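Local atomic coordinates of mandalate racemase/muconate lactonizing enzyme (Unidentified, PDB entry 4E4U), a protein that probably catalyses abstraction of a proton alpha to a carboxylate, as enzymes of the mandelate racemase/muconate lactonizing group do. Residues A[41-46]-A[385-389]; A[170-174]-A[389-395]; A[254-259]-A[275-281]. All coordinates share one frame. Residues are numbered along the deposited sequence.

Contact 1: A[41-46]-A[385-389]; sequences YSATFG and RLHLQ
Tyr41 enters the contact with extended backbone (phi/psi -113/101°) and a t chi1 that swings its ring across to residues 385-389. Tyr41 OH lies 3.7 Å from Leu388 CD1, and Tyr41 CE1 4.0 Å from His387 CE1; the two rings meet obliquely, planes at 85° and centroids 5.9 Å apart. The long tyrosine bridges this gap, and its ring also meets His309. Two residues on, Ala43 (phi -137°, psi 21°) points at the partner, its CA 5.8 Å from that of His387. Its small methyl lets the backbones approach: Ala43 CB is 3.8 Å from His387 CB, and Ala43 O is 3.4 Å from Leu386 CD1. In enolase-superfamily terms, a loop of the N-terminal capping domain, between strand 35-40 and helix 47-61, is met by the C-terminal tail returning after the barrel. Thr44 (phi -54°, psi -44°) and Phe45 direct their side chains away; Thr44 OG1 hydrogen-bonds to Asp87 of the second subunit, while Phe45 packs on Ile53 of both its own chain and the second subunit. Leu386 CD2 lies 3.4 Å from the N of Gly46, the helix N-cap, and the CA atoms of Gly46 and Leu386 are 5.6 Å apart. Leu386 (m, t) spreads its branches over the loop backbone. Next along the tail, His387 (-54/-43°) makes a turn, braced by Leu386 N donating to Gln389 OE1 (2.8 Å); His387 NE2 hydrogen-bonds to Gly19 O.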
loop_
_atom_site.group_PDB
_atom_site.type_symbol
_atom_site.label_atom_id
_atom_site.label_comp_id
_atom_site.label_asym_id
_atom_site.label_seq_id
_atom_site.Cartn_x
_atom_site.Cartn_y
_atom_site.Cartn_z
ATOM N N TYR A 41 -34.818 10.089 12.599
ATOM C CA TYR A 41 -34.153 11.175 11.887
ATOM C C TYR A 41 -34.005 10.752 10.437
ATOM O O TYR A 41 -33.137 9.941 10.097
ATOM C CB TYR A 41 -32.783 11.481 12.496
ATOM C CG TYR A 41 -32.158 12.782 12.031
ATOM C CD1 TYR A 41 -32.664 13.997 12.461
ATOM C CD2 TYR A 41 -31.051 12.798 11.191
ATOM C CE1 TYR A 41 -32.101 15.193 12.061
ATOM C CE2 TYR A 41 -30.474 13.998 10.787
ATOM C CZ TYR A 41 -31.011 15.192 11.225
ATOM O OH TYR A 41 -30.463 16.399 10.842
ATOM N N SER A 42 -34.883 11.271 9.583
ATOM C CA SER A 42 -34.871 10.914 8.169
ATOM C C SER A 42 -35.752 11.880 7.405
ATOM O O SER A 42 -36.930 12.036 7.729
ATOM C CB SER A 42 -35.407 9.494 7.977
ATOM O OG SER A 42 -35.219 9.066 6.642
ATOM N N ALA A 43 -35.189 12.515 6.383
ATOM C CA ALA A 43 -35.945 13.492 5.604
ATOM C C ALA A 43 -35.719 13.364 4.103
ATOM O O ALA A 43 -35.947 14.314 3.358
ATOM C CB ALA A 43 -35.643 14.913 6.080
ATOM N N THR A 44 -35.270 12.195 3.656
ATOM C CA THR A 44 -35.228 11.925 2.221
ATOM C C THR A 44 -36.608 12.173 1.610
ATOM O O THR A 44 -36.726 12.784 0.536
ATOM C CB THR A 44 -34.807 10.480 1.951
ATOM O OG1 THR A 44 -33.579 10.208 2.632
ATOM C CG2 THR A 44 -34.613 10.243 0.463
ATOM N N PHE A 45 -37.637 11.693 2.315
ATOM C CA PHE A 45 -39.037 11.853 1.925
ATOM C C PHE A 45 -39.759 12.616 3.017
ATOM O O PHE A 45 -39.368 12.537 4.184
ATOM C CB PHE A 45 -39.717 10.493 1.739
ATOM C CG PHE A 45 -38.895 9.514 0.964
ATOM C CD1 PHE A 45 -38.567 9.764 -0.363
ATOM C CD2 PHE A 45 -38.435 8.346 1.558
ATOM C CE1 PHE A 45 -37.791 8.861 -1.084
ATOM C CE2 PHE A 45 -37.656 7.446 0.843
ATOM C CZ PHE A 45 -37.335 7.703 -0.484
ATOM N N GLY A 46 -40.817 13.333 2.638
ATOM C CA GLY A 46 -41.598 14.132 3.568
ATOM C C GLY A 46 -42.473 13.330 4.514
ATOM O O GLY A 46 -42.634 12.122 4.350
ATOM N N ARG A 385 -42.067 22.116 3.326
ATOM C CA ARG A 385 -40.650 21.761 3.315
ATOM C C ARG A 385 -40.326 20.452 4.019
ATOM O O ARG A 385 -41.075 19.988 4.884
ATOM C CB ARG A 385 -39.817 22.884 3.940
ATOM C CG ARG A 385 -39.798 24.176 3.135
ATOM C CD ARG A 385 -38.932 25.230 3.812
ATOM N NE ARG A 385 -37.522 24.851 3.869
ATOM C CZ ARG A 385 -36.604 25.242 2.989
ATOM N NH1 ARG A 385 -36.945 26.024 1.972
ATOM N NH2 ARG A 385 -35.344 24.851 3.125
ATOM N N LEU A 386 -39.196 19.862 3.638
ATOM C CA LEU A 386 -38.611 18.752 4.382
ATOM C C LEU A 386 -37.964 19.283 5.660
ATOM O O LEU A 386 -37.824 20.494 5.831
ATOM C CB LEU A 386 -37.564 18.047 3.525
ATOM C CG LEU A 386 -38.076 17.371 2.255
ATOM C CD1 LEU A 386 -36.919 16.939 1.379
ATOM C CD2 LEU A 386 -38.953 16.185 2.629
ATOM N N HIS A 387 -37.570 18.383 6.556
ATOM C CA HIS A 387 -36.972 18.792 7.820
ATOM C C HIS A 387 -35.782 19.731 7.610
ATOM O O HIS A 387 -35.632 20.730 8.328
ATOM C CB HIS A 387 -36.530 17.580 8.624
ATOM C CG HIS A 387 -36.112 17.927 10.013
ATOM N ND1 HIS A 387 -34.861 17.655 10.515
ATOM C CD2 HIS A 387 -36.786 18.571 10.996
ATOM C CE1 HIS A 387 -34.785 18.099 11.757
ATOM N NE2 HIS A 387 -35.938 18.651 12.077
ATOM N N LEU A 388 -34.946 19.376 6.633
ATOM C CA LEU A 388 -33.844 20.205 6.143
ATOM C C LEU A 388 -33.853 20.048 4.634
ATOM O O LEU A 388 -34.356 19.046 4.134
ATOM C CB LEU A 388 -32.497 19.713 6.682
ATOM C CG LEU A 388 -32.131 20.016 8.132
ATOM C CD1 LEU A 388 -30.851 19.285 8.506
ATOM C CD2 LEU A 388 -31.963 21.512 8.341
ATOM N N GLN A 389 -33.305 21.019 3.907
ATOM C CA GLN A 389 -33.194 20.923 2.451
ATOM C C GLN A 389 -31.862 21.471 1.965
ATOM O O GLN A 389 -31.214 22.261 2.664
ATOM C CB GLN A 389 -34.338 21.682 1.761
ATOM C CG GLN A 389 -35.704 21.110 2.086
ATOM C CD GLN A 389 -36.867 21.742 1.341
ATOM O OE1 GLN A 389 -38.012 21.323 1.525
ATOM N NE2 GLN A 389 -36.594 22.745 0.506
#

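Contact 2: A[170-174]-A[389-395]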
loop_
_atom_site.group_PDB
_atom_site.type_symbol
_atom_site.label_atom_id
_atom_site.label_comp_id
_atom_site.label_asym_id
_atom_site.label_seq_id
_atom_site.Cartn_x
_atom_site.Cartn_y
_atom_site.Cartn_z
ATOM N N PRO A 170 -24.024 28.608 0.884
ATOM C CA PRO A 170 -25.015 27.558 0.635
ATOM C C PRO A 170 -24.403 26.193 0.346
ATOM O O PRO A 170 -23.337 26.070 -0.276
ATOM C CB PRO A 170 -25.733 28.052 -0.624
ATOM C CG PRO A 170 -25.554 29.541 -0.600
ATOM C CD PRO A 170 -24.163 29.730 -0.058
ATOM N N TYR A 171 -25.092 25.164 0.823
ATOM C CA TYR A 171 -24.840 23.802 0.390
ATOM C C TYR A 171 -25.973 23.436 -0.558
ATOM O O TYR A 171 -27.143 23.650 -0.246
ATOM C CB TYR A 171 -24.769 22.842 1.581
ATOM C CG TYR A 171 -25.804 23.064 2.664
ATOM C CD1 TYR A 171 -25.588 23.988 3.678
ATOM C CD2 TYR A 171 -26.970 22.312 2.705
ATOM C CE1 TYR A 171 -26.516 24.178 4.682
ATOM C CE2 TYR A 171 -27.903 22.494 3.704
ATOM C CZ TYR A 171 -27.671 23.431 4.693
ATOM O OH TYR A 171 -28.590 23.626 5.700
ATOM N N THR A 172 -25.628 22.916 -1.729
ATOM C CA THR A 172 -26.616 22.757 -2.788
ATOM C C THR A 172 -26.626 21.339 -3.313
ATOM O O THR A 172 -25.755 20.533 -2.977
ATOM C CB THR A 172 -26.346 23.692 -3.990
ATOM O OG1 THR A 172 -25.375 23.092 -4.858
ATOM C CG2 THR A 172 -25.871 25.072 -3.533
ATOM N N ALA A 173 -27.600 21.051 -4.172
ATOM C CA ALA A 173 -27.716 19.752 -4.818
ATOM C C ALA A 173 -26.502 19.416 -5.679
ATOM O O ALA A 173 -26.312 18.263 -6.035
ATOM C CB ALA A 173 -28.986 19.688 -5.660
ATOM N N TYR A 174 -25.686 20.418 -6.008
ATOM C CA TYR A 174 -24.530 20.221 -6.883
ATOM C C TYR A 174 -23.208 20.292 -6.137
ATOM O O TYR A 174 -22.145 20.187 -6.746
ATOM C CB TYR A 174 -24.561 21.234 -8.038
ATOM C CG TYR A 174 -25.861 21.134 -8.798
ATOM C CD1 TYR A 174 -26.044 20.162 -9.772
ATOM C CD2 TYR A 174 -26.921 21.987 -8.515
ATOM C CE1 TYR A 174 -27.249 20.042 -10.447
ATOM C CE2 TYR A 174 -28.129 21.880 -9.187
ATOM C CZ TYR A 174 -28.288 20.915 -10.157
ATOM O OH TYR A 174 -29.487 20.799 -10.827
ATOM N N GLN A 389 -33.305 21.019 3.907
ATOM C CA GLN A 389 -33.194 20.923 2.451
ATOM C C GLN A 389 -31.862 21.471 1.965
ATOM O O GLN A 389 -31.214 22.261 2.664
ATOM C CB GLN A 389 -34.338 21.682 1.761
ATOM C CG GLN A 389 -35.704 21.110 2.086
ATOM C CD GLN A 389 -36.867 21.742 1.341
ATOM O OE1 GLN A 389 -38.012 21.323 1.525
ATOM N NE2 GLN A 389 -36.594 22.745 0.506
ATOM N N MET A 390 -31.444 21.042 0.775
ATOM C CA MET A 390 -30.272 21.625 0.129
ATOM C C MET A 390 -30.709 22.626 -0.927
ATOM O O MET A 390 -31.815 22.527 -1.461
ATOM C CB MET A 390 -29.386 20.539 -0.487
ATOM C CG MET A 390 -29.036 19.446 0.506
ATOM S SD MET A 390 -27.717 18.349 0.003
ATOM C CE MET A 390 -26.281 19.398 0.217
ATOM N N GLY A 391 -29.845 23.592 -1.220
ATOM C CA GLY A 391 -30.128 24.583 -2.241
ATOM C C GLY A 391 -30.406 23.936 -3.583
ATOM O O GLY A 391 -29.785 22.937 -3.944
ATOM N N GLU A 392 -31.341 24.503 -4.331
ATOM C CA GLU A 392 -31.728 23.910 -5.602
ATOM C C GLU A 392 -30.735 24.191 -6.737
ATOM O O GLU A 392 -30.545 23.353 -7.622
ATOM C CB GLU A 392 -33.126 24.380 -5.997
ATOM C CG GLU A 392 -33.642 23.686 -7.231
ATOM C CD GLU A 392 -35.060 24.065 -7.570
ATOM O OE1 GLU A 392 -35.571 25.057 -6.999
ATOM O OE2 GLU A 392 -35.661 23.361 -8.410
ATOM N N HIS A 393 -30.095 25.356 -6.712
ATOM C CA HIS A 393 -29.226 25.761 -7.814
ATOM C C HIS A 393 -27.758 25.768 -7.417
ATOM O O HIS A 393 -27.436 25.937 -6.243
ATOM C CB HIS A 393 -29.624 27.151 -8.312
ATOM C CG HIS A 393 -31.079 27.279 -8.638
ATOM N ND1 HIS A 393 -31.636 26.741 -9.776
ATOM C CD2 HIS A 393 -32.089 27.880 -7.967
ATOM C CE1 HIS A 393 -32.932 27.009 -9.795
ATOM N NE2 HIS A 393 -33.231 27.698 -8.710
ATOM N N PRO A 394 -26.856 25.589 -8.398
ATOM C CA PRO A 394 -25.431 25.658 -8.066
ATOM C C PRO A 394 -25.088 27.043 -7.539
ATOM O O PRO A 394 -25.695 28.033 -7.957
ATOM C CB PRO A 394 -24.741 25.448 -9.421
ATOM C CG PRO A 394 -25.744 24.769 -10.271
ATOM C CD PRO A 394 -27.074 25.315 -9.829
ATOM N N VAL A 395 -24.121 27.109 -6.631
ATOM C CA VAL A 395 -23.626 28.384 -6.116
ATOM C C VAL A 395 -22.952 29.191 -7.229
ATOM O O VAL A 395 -22.195 28.640 -8.027
ATOM C CB VAL A 395 -22.631 28.160 -4.945
ATOM C CG1 VAL A 395 -21.781 29.401 -4.693
ATOM C CG2 VAL A 395 -23.377 27.752 -3.681
HETATM O O HOH W 1 -32.023 23.395 5.468
HETATM O O HOH W 2 -23.126 24.410 -5.639
HETATM O O HOH W 3 -31.100 22.986 -10.495
#
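Two irregular loops touch at an isolated beta bridge so tight that the CA atoms of Thr172 and Gly391 stand only 4.0 Å apart. This joins the loop that follows strand 162-165 of the TIM-like (beta/alpha) barrel of the enolase C-terminal domain to the C-terminal tail. Gly391 takes part in both hydrogen bonds, as donor and as acceptor: Gly391 N donates to Tyr171 O, and Ala173 N to Gly391 O, each 2.9 Å. Glycine suits the place because a CB would point at residues 170-174 and crowd the Thr172 methyl.

Apolar groups close around the bridge. Met390 CE reaches the edge of the Tyr171 ring, 3.9 Å from Tyr171 CD2, and Pro170 CB lies 3.9 Å from Val395 CG2. The rigid ring of Pro394 offers its CG to Tyr174 CD2 at 3.5 Å, and both residues also pack on Ile121 of the third subunit. The second subunit covers another part of the contact: its Arg65 forms a salt bridge with Glu392, and its Arg75 hydrogen-bonds to Ala173 O.

Thr172 has a structural job of its own. In an ST turn its OG1 accepts from Tyr174 N (2.9 Å), and water 2 lies 2.7 Å from Thr172 OG1 while accepting from Val395 N at 3.0 Å.

Contact 3: A[254-259]-A[275-281]; sequences PIATGE and GASILQL
Strands 255-257 and 278-279 are parallel neighbours in the barrel of the enolase C-terminal domain, joined through helix 263-272 as a beta-alpha-beta crossover. Ala256 pairs with Ile278 (CA-CA 4.5 Å) and Thr257 with Leu279 (5.5 Å). Thr257 N donates to Ile278 O (3.1 Å) and Gln280 N to Thr257 O (2.8 Å). At the entry end the pairing is irregular: Ile255 O accepts from Ser277 N (3.0 Å) and, weakly, from Ile278 N (3.3 Å).

Ala256 and Ile278 share one face, where they touch Trp231. The short alanine leaves room for the branched Ile278 (m, t), with Ala256 CB 3.8 Å from Ile278 CB; Ile278 CD1 reaches back to Pro254 CB, also 3.8 Å. Thr257 (t) and Leu279 (m, t) occupy the other face, both packing on Leu270 of helix 263-272, so branched side chains fill the layer between strands and helix. Thr257 CG2 meets Ala276 CB at 3.8 Å. The m, m rotamer of Ile255 carries its tip onto helix 241-249.

Beyond the strand, Gly258 adopts phi/psi 139/-10°, where a CB would collide with the preceding carbonyl and press on Gln280 N. Gln280 (m, t, chi3 -54°) folds over Ala256, its CD 3.6 Å from Ala256 CB, and its NE2 hydrogen-bonds to Glu233 OE1. This is the C-terminal rim of the strands, where enolase-superfamily active sites lie. Glu259 (p, t) holds water 5 there: the water accepts from Glu259 N (2.9 Å) and donates to Glu259 OE2 and Gln280 OE1, each 2.8 Å.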
loop_
_atom_site.group_PDB
_atom_site.type_symbol
_atom_site.label_atom_id
_atom_site.label_comp_id
_atom_site.label_asym_id
_atom_site.label_seq_id
_atom_site.Cartn_x
_atom_site.Cartn_y
_atom_site.Cartn_z
ATOM N N PRO A 254 -8.684 18.632 13.372
ATOM C CA PRO A 254 -9.428 17.364 13.363
ATOM C C PRO A 254 -10.631 17.415 12.428
ATOM O O PRO A 254 -11.351 18.414 12.424
ATOM C CB PRO A 254 -9.901 17.234 14.815
ATOM C CG PRO A 254 -8.871 17.970 15.598
ATOM C CD PRO A 254 -8.542 19.173 14.736
ATOM N N ILE A 255 -10.840 16.361 11.644
ATOM C CA ILE A 255 -12.042 16.258 10.824
ATOM C C ILE A 255 -13.132 15.528 11.594
ATOM O O ILE A 255 -12.903 14.448 12.152
ATOM C CB ILE A 255 -11.780 15.534 9.486
ATOM C CG1 ILE A 255 -10.659 16.238 8.705
ATOM C CG2 ILE A 255 -13.066 15.444 8.663
ATOM C CD1 ILE A 255 -10.836 17.743 8.534
ATOM N N ALA A 256 -14.308 16.150 11.651
ATOM C CA ALA A 256 -15.487 15.547 12.266
ATOM C C ALA A 256 -16.521 15.308 11.187
ATOM O O ALA A 256 -16.751 16.167 10.337
ATOM C CB ALA A 256 -16.063 16.465 13.346
ATOM N N THR A 257 -17.163 14.151 11.222
ATOM C CA THR A 257 -18.250 13.903 10.295
ATOM C C THR A 257 -19.133 12.777 10.794
ATOM O O THR A 257 -18.780 12.074 11.740
ATOM C CB THR A 257 -17.722 13.589 8.879
ATOM O OG1 THR A 257 -18.757 13.850 7.931
ATOM C CG2 THR A 257 -17.234 12.139 8.774
ATOM N N GLY A 258 -20.275 12.585 10.148
ATOM C CA GLY A 258 -21.063 11.399 10.412
ATOM C C GLY A 258 -22.556 11.569 10.500
ATOM O O GLY A 258 -23.277 10.568 10.542
ATOM N N GLU A 259 -23.048 12.805 10.530
ATOM C CA GLU A 259 -24.488 12.990 10.725
ATOM C C GLU A 259 -25.316 12.470 9.557
ATOM O O GLU A 259 -26.516 12.245 9.704
ATOM C CB GLU A 259 -24.835 14.447 10.984
ATOM C CG GLU A 259 -24.826 15.316 9.753
ATOM C CD GLU A 259 -24.841 16.778 10.115
ATOM O OE1 GLU A 259 -25.866 17.449 9.873
ATOM O OE2 GLU A 259 -23.821 17.250 10.663
ATOM N N GLY A 275 -10.682 8.836 7.411
ATOM C CA GLY A 275 -11.514 9.950 6.988
ATOM C C GLY A 275 -11.917 10.954 8.051
ATOM O O GLY A 275 -12.230 12.097 7.717
ATOM N N ALA A 276 -11.930 10.547 9.318
ATOM C CA ALA A 276 -12.321 11.443 10.404
ATOM C C ALA A 276 -11.840 10.887 11.728
ATOM O O ALA A 276 -11.677 9.674 11.875
ATOM C CB ALA A 276 -13.837 11.628 10.429
ATOM N N SER A 277 -11.633 11.770 12.701
ATOM C CA SER A 277 -11.226 11.355 14.041
ATOM C C SER A 277 -12.296 11.647 15.083
ATOM O O SER A 277 -12.135 11.309 16.254
ATOM C CB SER A 277 -9.927 12.035 14.446
ATOM O OG SER A 277 -10.081 13.440 14.422
ATOM N N ILE A 278 -13.377 12.292 14.655
ATOM C CA ILE A 278 -14.489 12.624 15.535
ATOM C C ILE A 278 -15.758 12.227 14.794
ATOM O O ILE A 278 -16.017 12.720 13.698
ATOM C CB ILE A 278 -14.500 14.130 15.876
ATOM C CG1 ILE A 278 -13.234 14.509 16.659
ATOM C CG2 ILE A 278 -15.738 14.506 16.685
ATOM C CD1 ILE A 278 -12.988 16.011 16.742
ATOM N N LEU A 279 -16.522 11.301 15.376
ATOM C CA LEU A 279 -17.695 10.741 14.713
ATOM C C LEU A 279 -18.977 11.351 15.242
ATOM O O LEU A 279 -19.297 11.230 16.430
ATOM C CB LEU A 279 -17.755 9.227 14.897
ATOM C CG LEU A 279 -16.545 8.436 14.441
ATOM C CD1 LEU A 279 -16.845 6.942 14.482
ATOM C CD2 LEU A 279 -16.118 8.849 13.050
ATOM N N GLN A 280 -19.712 11.990 14.342
ATOM C CA GLN A 280 -20.926 12.711 14.680
ATOM C C GLN A 280 -22.172 11.913 14.316
ATOM O O GLN A 280 -23.073 12.394 13.625
ATOM C CB GLN A 280 -20.917 14.069 13.994
ATOM C CG GLN A 280 -19.705 14.895 14.379
ATOM C CD GLN A 280 -19.604 16.179 13.607
ATOM O OE1 GLN A 280 -19.617 16.179 12.376
ATOM N NE2 GLN A 280 -19.487 17.292 14.328
ATOM N N LEU A 281 -22.227 10.685 14.808
ATOM C CA LEU A 281 -23.405 9.860 14.614
ATOM C C LEU A 281 -24.640 10.542 15.208
ATOM O O LEU A 281 -24.559 11.232 16.235
ATOM C CB LEU A 281 -23.177 8.484 15.255
ATOM C CG LEU A 281 -22.969 8.442 16.775
ATOM C CD1 LEU A 281 -24.280 8.323 17.550
ATOM C CD2 LEU A 281 -22.040 7.302 17.156
HETATM O O HOH W 4 -8.843 13.904 11.654
HETATM O O HOH W 5 -21.710 15.418 10.679
#

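From the N terminus, the chain first builds the capping domain, whose loop 41-46 waits for a partner 339 residues later. It then enters the barrel, passes 170-174 after strand 162-165, and closes contact 3 locally, across only 16 residues, between strands 255-257 and 278-279. Contact 3 is therefore nested inside the loops closed by both other contacts. The tail after helix 372-377 closes contact 1 through 385-389, then contact 2 through 389-395. Because the order is 41-46, 170-174, 385-389, 389-395, contacts 1 and 2 cross, sharing Gln389, their centres about 15 Å apart. One tail thus ties the capping domain to the barrel, and both its contacts touch the second subunit.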